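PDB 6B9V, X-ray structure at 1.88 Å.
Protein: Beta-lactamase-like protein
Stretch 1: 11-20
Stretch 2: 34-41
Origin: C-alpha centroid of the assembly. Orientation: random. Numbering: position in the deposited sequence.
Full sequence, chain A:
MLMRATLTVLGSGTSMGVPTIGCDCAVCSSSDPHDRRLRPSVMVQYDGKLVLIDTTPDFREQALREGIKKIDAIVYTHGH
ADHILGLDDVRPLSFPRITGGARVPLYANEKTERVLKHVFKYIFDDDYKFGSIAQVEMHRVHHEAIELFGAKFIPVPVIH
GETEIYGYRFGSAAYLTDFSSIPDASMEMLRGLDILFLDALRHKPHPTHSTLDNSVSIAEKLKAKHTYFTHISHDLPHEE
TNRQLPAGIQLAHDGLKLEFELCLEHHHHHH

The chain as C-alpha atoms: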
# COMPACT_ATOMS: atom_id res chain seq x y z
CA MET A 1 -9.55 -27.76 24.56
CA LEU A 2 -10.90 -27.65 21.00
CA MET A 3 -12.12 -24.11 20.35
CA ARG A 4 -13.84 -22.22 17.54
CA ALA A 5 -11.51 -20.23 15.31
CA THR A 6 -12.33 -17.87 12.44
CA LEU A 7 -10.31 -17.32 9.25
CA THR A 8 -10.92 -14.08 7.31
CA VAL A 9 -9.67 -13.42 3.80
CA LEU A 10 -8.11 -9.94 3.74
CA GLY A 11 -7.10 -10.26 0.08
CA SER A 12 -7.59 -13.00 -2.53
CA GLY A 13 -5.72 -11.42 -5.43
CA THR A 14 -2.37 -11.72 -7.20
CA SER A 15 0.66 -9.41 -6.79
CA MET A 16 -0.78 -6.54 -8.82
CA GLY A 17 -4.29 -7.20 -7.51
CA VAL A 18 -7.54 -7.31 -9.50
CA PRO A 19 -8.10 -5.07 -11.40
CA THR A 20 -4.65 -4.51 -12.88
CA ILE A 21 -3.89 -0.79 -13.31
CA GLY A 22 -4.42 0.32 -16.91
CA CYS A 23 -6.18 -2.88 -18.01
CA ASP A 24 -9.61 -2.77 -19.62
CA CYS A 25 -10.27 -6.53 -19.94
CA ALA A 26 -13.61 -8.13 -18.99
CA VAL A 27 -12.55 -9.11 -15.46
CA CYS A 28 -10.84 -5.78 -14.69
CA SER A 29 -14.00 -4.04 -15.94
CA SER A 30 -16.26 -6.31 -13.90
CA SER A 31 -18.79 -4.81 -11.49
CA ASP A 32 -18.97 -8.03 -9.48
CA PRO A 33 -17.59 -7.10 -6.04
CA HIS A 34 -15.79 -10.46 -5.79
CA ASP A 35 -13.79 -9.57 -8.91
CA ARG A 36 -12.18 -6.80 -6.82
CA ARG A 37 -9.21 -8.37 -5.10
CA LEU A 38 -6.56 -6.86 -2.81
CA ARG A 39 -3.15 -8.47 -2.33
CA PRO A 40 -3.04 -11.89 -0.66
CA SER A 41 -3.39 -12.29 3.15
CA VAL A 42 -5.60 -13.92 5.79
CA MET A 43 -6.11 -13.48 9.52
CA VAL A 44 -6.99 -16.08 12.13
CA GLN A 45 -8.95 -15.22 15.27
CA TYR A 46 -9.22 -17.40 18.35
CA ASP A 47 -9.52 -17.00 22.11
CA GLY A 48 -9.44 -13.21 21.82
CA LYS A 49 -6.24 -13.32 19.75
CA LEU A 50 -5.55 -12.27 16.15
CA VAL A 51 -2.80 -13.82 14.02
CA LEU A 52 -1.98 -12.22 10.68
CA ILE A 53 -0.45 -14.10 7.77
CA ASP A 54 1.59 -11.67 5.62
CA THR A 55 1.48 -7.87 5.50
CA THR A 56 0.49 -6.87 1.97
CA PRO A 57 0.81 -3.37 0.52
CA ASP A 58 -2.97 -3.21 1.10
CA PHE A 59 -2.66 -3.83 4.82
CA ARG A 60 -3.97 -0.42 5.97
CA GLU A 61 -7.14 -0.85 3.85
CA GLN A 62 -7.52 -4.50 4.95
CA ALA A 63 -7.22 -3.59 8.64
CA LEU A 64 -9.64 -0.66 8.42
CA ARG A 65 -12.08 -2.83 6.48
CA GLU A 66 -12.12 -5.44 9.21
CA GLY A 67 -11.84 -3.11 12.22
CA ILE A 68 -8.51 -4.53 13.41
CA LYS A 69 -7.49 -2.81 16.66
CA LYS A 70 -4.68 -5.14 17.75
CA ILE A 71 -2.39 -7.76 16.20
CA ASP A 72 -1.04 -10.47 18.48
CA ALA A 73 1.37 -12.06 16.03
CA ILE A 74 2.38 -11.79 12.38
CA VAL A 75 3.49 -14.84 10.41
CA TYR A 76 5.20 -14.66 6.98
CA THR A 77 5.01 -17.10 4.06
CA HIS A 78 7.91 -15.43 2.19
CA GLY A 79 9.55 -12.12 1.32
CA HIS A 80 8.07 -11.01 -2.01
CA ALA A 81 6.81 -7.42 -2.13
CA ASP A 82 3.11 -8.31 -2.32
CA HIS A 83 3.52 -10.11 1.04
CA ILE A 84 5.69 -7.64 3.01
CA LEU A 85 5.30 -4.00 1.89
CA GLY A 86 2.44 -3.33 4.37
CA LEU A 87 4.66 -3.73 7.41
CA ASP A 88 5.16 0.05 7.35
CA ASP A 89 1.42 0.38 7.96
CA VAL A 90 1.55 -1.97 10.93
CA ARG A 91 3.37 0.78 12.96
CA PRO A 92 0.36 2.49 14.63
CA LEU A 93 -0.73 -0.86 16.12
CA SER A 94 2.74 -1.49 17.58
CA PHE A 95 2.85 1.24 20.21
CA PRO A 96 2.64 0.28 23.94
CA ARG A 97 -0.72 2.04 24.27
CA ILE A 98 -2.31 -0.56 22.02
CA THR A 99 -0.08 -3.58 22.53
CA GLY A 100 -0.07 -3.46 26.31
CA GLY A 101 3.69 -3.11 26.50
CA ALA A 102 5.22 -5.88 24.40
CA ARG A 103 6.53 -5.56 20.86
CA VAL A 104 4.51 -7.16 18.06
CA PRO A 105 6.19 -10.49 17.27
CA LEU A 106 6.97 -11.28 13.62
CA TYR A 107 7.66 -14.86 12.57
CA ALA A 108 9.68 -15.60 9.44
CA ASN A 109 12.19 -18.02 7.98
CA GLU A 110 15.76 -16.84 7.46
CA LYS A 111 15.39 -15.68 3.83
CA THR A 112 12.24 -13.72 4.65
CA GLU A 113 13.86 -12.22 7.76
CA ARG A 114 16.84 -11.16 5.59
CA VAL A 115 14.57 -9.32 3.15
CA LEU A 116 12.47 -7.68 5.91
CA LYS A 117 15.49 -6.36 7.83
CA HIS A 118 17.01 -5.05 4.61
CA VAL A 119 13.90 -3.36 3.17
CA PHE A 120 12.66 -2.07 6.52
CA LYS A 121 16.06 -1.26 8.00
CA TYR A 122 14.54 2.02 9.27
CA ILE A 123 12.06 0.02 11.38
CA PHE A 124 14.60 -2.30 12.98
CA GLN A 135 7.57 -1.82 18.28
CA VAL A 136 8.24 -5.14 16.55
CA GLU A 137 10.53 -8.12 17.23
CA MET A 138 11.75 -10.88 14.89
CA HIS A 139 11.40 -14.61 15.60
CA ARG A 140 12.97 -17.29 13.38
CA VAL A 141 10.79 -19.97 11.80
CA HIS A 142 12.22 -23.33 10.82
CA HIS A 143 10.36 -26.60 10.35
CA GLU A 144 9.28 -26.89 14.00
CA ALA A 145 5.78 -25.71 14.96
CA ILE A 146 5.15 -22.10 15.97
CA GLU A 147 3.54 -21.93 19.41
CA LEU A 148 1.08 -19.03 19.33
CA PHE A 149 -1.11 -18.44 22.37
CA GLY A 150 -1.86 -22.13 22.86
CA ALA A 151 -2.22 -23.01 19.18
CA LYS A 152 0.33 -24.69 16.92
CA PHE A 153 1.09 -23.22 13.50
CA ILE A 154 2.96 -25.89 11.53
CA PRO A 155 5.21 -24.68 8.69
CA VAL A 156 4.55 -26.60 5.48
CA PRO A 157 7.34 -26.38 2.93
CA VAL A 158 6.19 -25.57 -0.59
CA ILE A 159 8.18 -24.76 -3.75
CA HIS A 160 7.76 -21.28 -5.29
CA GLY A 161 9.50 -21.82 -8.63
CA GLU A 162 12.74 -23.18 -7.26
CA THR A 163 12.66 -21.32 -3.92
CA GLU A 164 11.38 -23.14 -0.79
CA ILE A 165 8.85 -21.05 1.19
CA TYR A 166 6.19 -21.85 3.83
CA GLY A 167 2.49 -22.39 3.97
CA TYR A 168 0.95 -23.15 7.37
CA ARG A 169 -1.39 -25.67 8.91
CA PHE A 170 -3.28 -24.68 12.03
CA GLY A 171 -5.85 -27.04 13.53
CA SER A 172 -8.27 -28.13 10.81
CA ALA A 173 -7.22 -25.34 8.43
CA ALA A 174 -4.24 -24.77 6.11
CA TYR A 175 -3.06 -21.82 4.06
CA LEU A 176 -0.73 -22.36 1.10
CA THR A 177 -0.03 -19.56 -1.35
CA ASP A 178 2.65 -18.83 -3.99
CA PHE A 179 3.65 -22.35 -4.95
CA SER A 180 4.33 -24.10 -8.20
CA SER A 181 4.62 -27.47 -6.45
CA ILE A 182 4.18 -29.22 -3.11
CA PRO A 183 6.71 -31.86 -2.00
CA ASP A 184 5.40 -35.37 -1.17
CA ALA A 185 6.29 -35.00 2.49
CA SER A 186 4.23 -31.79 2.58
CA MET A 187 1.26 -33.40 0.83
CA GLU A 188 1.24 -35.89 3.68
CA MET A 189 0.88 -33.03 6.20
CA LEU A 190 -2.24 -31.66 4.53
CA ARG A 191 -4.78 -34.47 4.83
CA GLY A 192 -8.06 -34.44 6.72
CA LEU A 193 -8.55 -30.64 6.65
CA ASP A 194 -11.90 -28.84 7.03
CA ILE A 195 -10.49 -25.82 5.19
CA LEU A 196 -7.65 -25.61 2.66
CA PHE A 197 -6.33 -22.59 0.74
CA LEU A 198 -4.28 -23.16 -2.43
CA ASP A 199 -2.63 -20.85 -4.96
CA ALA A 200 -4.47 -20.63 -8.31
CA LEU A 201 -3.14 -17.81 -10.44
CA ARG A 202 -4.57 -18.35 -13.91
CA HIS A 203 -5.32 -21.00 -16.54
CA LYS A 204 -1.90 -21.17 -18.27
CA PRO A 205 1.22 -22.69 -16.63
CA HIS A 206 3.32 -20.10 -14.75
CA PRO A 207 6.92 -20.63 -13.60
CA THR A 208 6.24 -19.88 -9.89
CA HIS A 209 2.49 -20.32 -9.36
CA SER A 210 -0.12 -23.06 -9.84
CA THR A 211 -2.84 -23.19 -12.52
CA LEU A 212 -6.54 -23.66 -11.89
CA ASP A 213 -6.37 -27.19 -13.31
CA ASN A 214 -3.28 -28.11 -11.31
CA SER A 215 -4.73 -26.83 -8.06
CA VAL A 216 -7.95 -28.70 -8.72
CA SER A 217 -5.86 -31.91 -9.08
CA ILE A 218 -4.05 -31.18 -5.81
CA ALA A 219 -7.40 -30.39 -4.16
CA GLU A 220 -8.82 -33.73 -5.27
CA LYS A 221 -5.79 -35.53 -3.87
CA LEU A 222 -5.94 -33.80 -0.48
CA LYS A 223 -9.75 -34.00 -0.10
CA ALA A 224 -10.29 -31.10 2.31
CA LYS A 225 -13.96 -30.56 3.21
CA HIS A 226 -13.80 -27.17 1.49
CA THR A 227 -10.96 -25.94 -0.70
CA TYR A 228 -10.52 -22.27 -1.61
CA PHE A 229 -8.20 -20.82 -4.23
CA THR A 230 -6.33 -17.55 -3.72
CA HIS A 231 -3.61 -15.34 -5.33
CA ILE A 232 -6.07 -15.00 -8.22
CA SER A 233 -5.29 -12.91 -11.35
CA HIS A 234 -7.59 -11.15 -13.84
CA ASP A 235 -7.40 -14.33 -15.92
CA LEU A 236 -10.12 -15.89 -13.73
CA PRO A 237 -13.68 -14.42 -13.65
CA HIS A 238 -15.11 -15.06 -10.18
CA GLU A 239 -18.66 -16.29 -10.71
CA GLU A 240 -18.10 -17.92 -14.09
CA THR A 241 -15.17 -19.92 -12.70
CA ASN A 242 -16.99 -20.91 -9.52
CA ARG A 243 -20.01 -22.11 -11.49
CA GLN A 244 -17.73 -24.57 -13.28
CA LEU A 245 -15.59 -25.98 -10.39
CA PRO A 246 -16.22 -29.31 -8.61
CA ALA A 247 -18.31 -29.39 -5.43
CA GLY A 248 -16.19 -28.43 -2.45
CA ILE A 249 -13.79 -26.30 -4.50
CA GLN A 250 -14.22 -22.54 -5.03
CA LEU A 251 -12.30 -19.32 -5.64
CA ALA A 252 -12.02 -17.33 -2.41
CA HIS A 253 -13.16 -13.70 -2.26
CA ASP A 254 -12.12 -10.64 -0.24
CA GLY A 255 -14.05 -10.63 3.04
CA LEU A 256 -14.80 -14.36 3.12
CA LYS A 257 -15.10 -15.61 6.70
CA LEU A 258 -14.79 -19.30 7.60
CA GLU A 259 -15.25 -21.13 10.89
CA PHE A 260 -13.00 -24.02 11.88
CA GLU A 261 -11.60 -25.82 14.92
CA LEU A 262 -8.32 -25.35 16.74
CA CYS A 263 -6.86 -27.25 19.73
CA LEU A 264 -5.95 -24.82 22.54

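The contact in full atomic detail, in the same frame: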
# COMPACT_ATOMS: atom_id res chain seq x y z
N GLY A 11 -7.26 -10.47 1.51
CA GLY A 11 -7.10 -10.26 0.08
C GLY A 11 -6.97 -11.61 -0.62
O GLY A 11 -6.35 -12.51 -0.08
N SER A 12 -7.58 -11.74 -1.79
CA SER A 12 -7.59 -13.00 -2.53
C SER A 12 -6.87 -12.86 -3.87
O SER A 12 -6.89 -13.78 -4.69
CB SER A 12 -9.04 -13.46 -2.74
OG SER A 12 -9.77 -12.52 -3.52
N GLY A 13 -6.24 -11.72 -4.11
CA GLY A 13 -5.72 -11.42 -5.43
C GLY A 13 -4.23 -11.69 -5.62
O GLY A 13 -3.51 -12.01 -4.68
N THR A 14 -3.77 -11.54 -6.86
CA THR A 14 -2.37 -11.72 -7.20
C THR A 14 -1.55 -10.46 -6.86
O THR A 14 -2.06 -9.51 -6.23
CB THR A 14 -2.21 -12.08 -8.71
OG1 THR A 14 -0.86 -12.44 -8.97
CG2 THR A 14 -2.62 -10.89 -9.61
N SER A 15 -0.28 -10.43 -7.27
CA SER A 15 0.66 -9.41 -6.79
C SER A 15 0.28 -7.99 -7.22
O SER A 15 0.52 -7.04 -6.48
CB SER A 15 2.08 -9.72 -7.27
OG SER A 15 2.14 -9.67 -8.68
N MET A 16 -0.31 -7.84 -8.38
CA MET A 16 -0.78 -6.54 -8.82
C MET A 16 -2.30 -6.32 -8.55
O MET A 16 -2.85 -5.32 -8.92
CB MET A 16 -0.44 -6.33 -10.29
CG MET A 16 1.01 -6.01 -10.58
SD MET A 16 1.83 -4.57 -9.70
CE MET A 16 0.71 -3.10 -9.76
N GLY A 17 -2.89 -7.30 -7.89
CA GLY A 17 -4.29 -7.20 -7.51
C GLY A 17 -5.22 -7.41 -8.69
O GLY A 17 -4.76 -7.62 -9.81
N VAL A 18 -6.53 -7.38 -8.43
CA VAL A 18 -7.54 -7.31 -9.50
C VAL A 18 -8.49 -6.17 -9.14
O VAL A 18 -9.04 -6.14 -8.03
CB VAL A 18 -8.32 -8.64 -9.67
CG1 VAL A 18 -9.13 -8.62 -10.98
CG2 VAL A 18 -7.36 -9.82 -9.69
N PRO A 19 -8.65 -5.19 -10.04
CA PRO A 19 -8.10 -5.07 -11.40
C PRO A 19 -6.61 -4.76 -11.43
O PRO A 19 -6.04 -4.37 -10.42
CB PRO A 19 -8.86 -3.87 -11.99
CG PRO A 19 -9.90 -3.51 -11.00
CD PRO A 19 -9.51 -4.05 -9.68
N THR A 20 -6.01 -4.95 -12.59
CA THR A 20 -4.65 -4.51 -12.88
C THR A 20 -4.72 -3.08 -13.40
O THR A 20 -5.51 -2.80 -14.30
CB THR A 20 -3.98 -5.42 -13.94
OG1 THR A 20 -3.78 -6.73 -13.40
CG2 THR A 20 -2.65 -4.85 -14.40
N HIS A 34 -16.79 -9.42 -6.06
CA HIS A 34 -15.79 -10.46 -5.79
C HIS A 34 -14.68 -10.47 -6.84
O HIS A 34 -13.67 -11.13 -6.67
CB HIS A 34 -16.46 -11.84 -5.70
CG HIS A 34 -17.29 -12.03 -4.46
ND1 HIS A 34 -17.32 -11.12 -3.44
CD2 HIS A 34 -18.13 -13.04 -4.10
CE1 HIS A 34 -18.14 -11.56 -2.48
NE2 HIS A 34 -18.64 -12.71 -2.87
N ASP A 35 -14.86 -9.73 -7.93
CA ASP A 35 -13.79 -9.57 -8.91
C ASP A 35 -12.82 -8.45 -8.51
O ASP A 35 -11.85 -8.20 -9.21
CB ASP A 35 -14.35 -9.31 -10.32
CG ASP A 35 -14.77 -10.59 -11.03
OD1 ASP A 35 -14.10 -11.63 -10.87
OD2 ASP A 35 -15.77 -10.55 -11.78
N ARG A 36 -13.12 -7.76 -7.40
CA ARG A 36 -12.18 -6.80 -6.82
C ARG A 36 -11.38 -7.52 -5.77
O ARG A 36 -11.95 -8.03 -4.80
CB ARG A 36 -12.91 -5.60 -6.21
CG ARG A 36 -11.97 -4.57 -5.57
CD ARG A 36 -12.79 -3.46 -4.84
NE ARG A 36 -12.00 -2.30 -4.42
CZ ARG A 36 -11.24 -2.27 -3.32
NH1 ARG A 36 -11.14 -3.35 -2.56
NH2 ARG A 36 -10.56 -1.18 -2.99
N ARG A 37 -10.07 -7.56 -5.96
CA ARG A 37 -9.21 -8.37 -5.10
C ARG A 37 -7.96 -7.62 -4.65
O ARG A 37 -7.14 -7.23 -5.48
CB ARG A 37 -8.81 -9.66 -5.83
CG ARG A 37 -9.96 -10.45 -6.47
CD ARG A 37 -9.40 -11.80 -6.98
NE ARG A 37 -10.40 -12.59 -7.69
CZ ARG A 37 -11.27 -13.42 -7.12
NH1 ARG A 37 -11.30 -13.58 -5.80
NH2 ARG A 37 -12.13 -14.09 -7.87
N LEU A 38 -7.81 -7.42 -3.34
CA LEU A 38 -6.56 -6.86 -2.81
C LEU A 38 -5.47 -7.93 -2.71
O LEU A 38 -5.74 -9.12 -2.97
CB LEU A 38 -6.80 -6.23 -1.43
CG LEU A 38 -7.90 -5.18 -1.40
CD1 LEU A 38 -8.07 -4.58 0.00
CD2 LEU A 38 -7.60 -4.07 -2.43
N ARG A 39 -4.25 -7.54 -2.37
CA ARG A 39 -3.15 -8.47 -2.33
C ARG A 39 -3.32 -9.56 -1.25
O ARG A 39 -4.06 -9.37 -0.34
CB ARG A 39 -1.80 -7.74 -2.23
CG ARG A 39 -1.18 -7.34 -3.58
CD ARG A 39 -2.07 -6.49 -4.44
NE ARG A 39 -2.12 -5.10 -4.03
CZ ARG A 39 -1.28 -4.17 -4.41
NH1 ARG A 39 -0.29 -4.42 -5.25
NH2 ARG A 39 -1.40 -2.98 -3.94
N PRO A 40 -2.60 -10.68 -1.38
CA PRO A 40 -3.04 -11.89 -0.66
C PRO A 40 -2.62 -12.03 0.81
O PRO A 40 -1.43 -11.95 1.13
CB PRO A 40 -2.43 -13.03 -1.51
CG PRO A 40 -1.18 -12.45 -2.09
CD PRO A 40 -1.52 -10.97 -2.35
N SER A 41 -3.61 -12.26 1.69
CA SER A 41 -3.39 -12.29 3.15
C SER A 41 -4.64 -12.80 3.86
O SER A 41 -5.75 -12.55 3.39
CB SER A 41 -3.04 -10.88 3.69
OG SER A 41 -2.98 -10.86 5.10

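Residues 11-20 and 34-41 are held together chiefly through their backbones, burying 642 Å² summed over both sides. Two antiparallel hydrogen-bonded pairs anchor the contact. Gly11 N donates to Ser41 O (3.2 Å), and Ser41 N returns a bond to Gly11 O (3.3 Å). The second pair is shorter and nearly linear: Val18 N to Arg37 O is 3.0 Å and Arg37 N to Val18 O 2.7 Å. Between them, Gly13 N donates to Leu38 O at 2.9 Å. Gly13 thus meets Arg37 and Leu38, while Val18 pairs with Arg37 after the chain has reversed through a type I turn from Thr14 to Gly17, closed by Gly17 N to Thr14 O (2.9 Å).

CA-H...O contacts supplement these bonds, with Gly11 CA 3.2 Å from Arg39 O and Pro40 CA 3.4 Å from Gly11 O. The backbone approach at Gly11 and Gly13 leaves no room for a side chain. A CB on Gly11 would clash with the carbonyl oxygens of Arg39 and Leu38, and one on Gly13 with Arg37 CB and Leu38 O. At Gly17, the positive phi itself favours glycine.

Two arginines add side-chain-mediated hydrogen bonds. Arg37, extended through chi2 and chi3 (both t), directs NH1 to Ser12 OG (2.9 Å), which lies at the guanidinium edge, where the N-H groups point. Arg39 starts away from the first stretch, but its side chain bends through p rotamers at chi2 and chi3, so that NH1 reaches Ser15 O (3.0 Å), again at the edge. The carbonyl of Ser15, within the turn, is thereby tied to the second stretch.

Van der Waals contacts complete the interface. Val18 points toward the second stretch, its CG2 making an aliphatic contact with Arg37 CD at 3.9 Å. Elsewhere carbon packs against carbonyl oxygen: Val18 CG1 lies 3.3 Å from Asp35 O, and Pro40 CD approaches Gly13 O at 3.2 Å; this buried Gly13 oxygen has no hydrogen-bonding partner in the model.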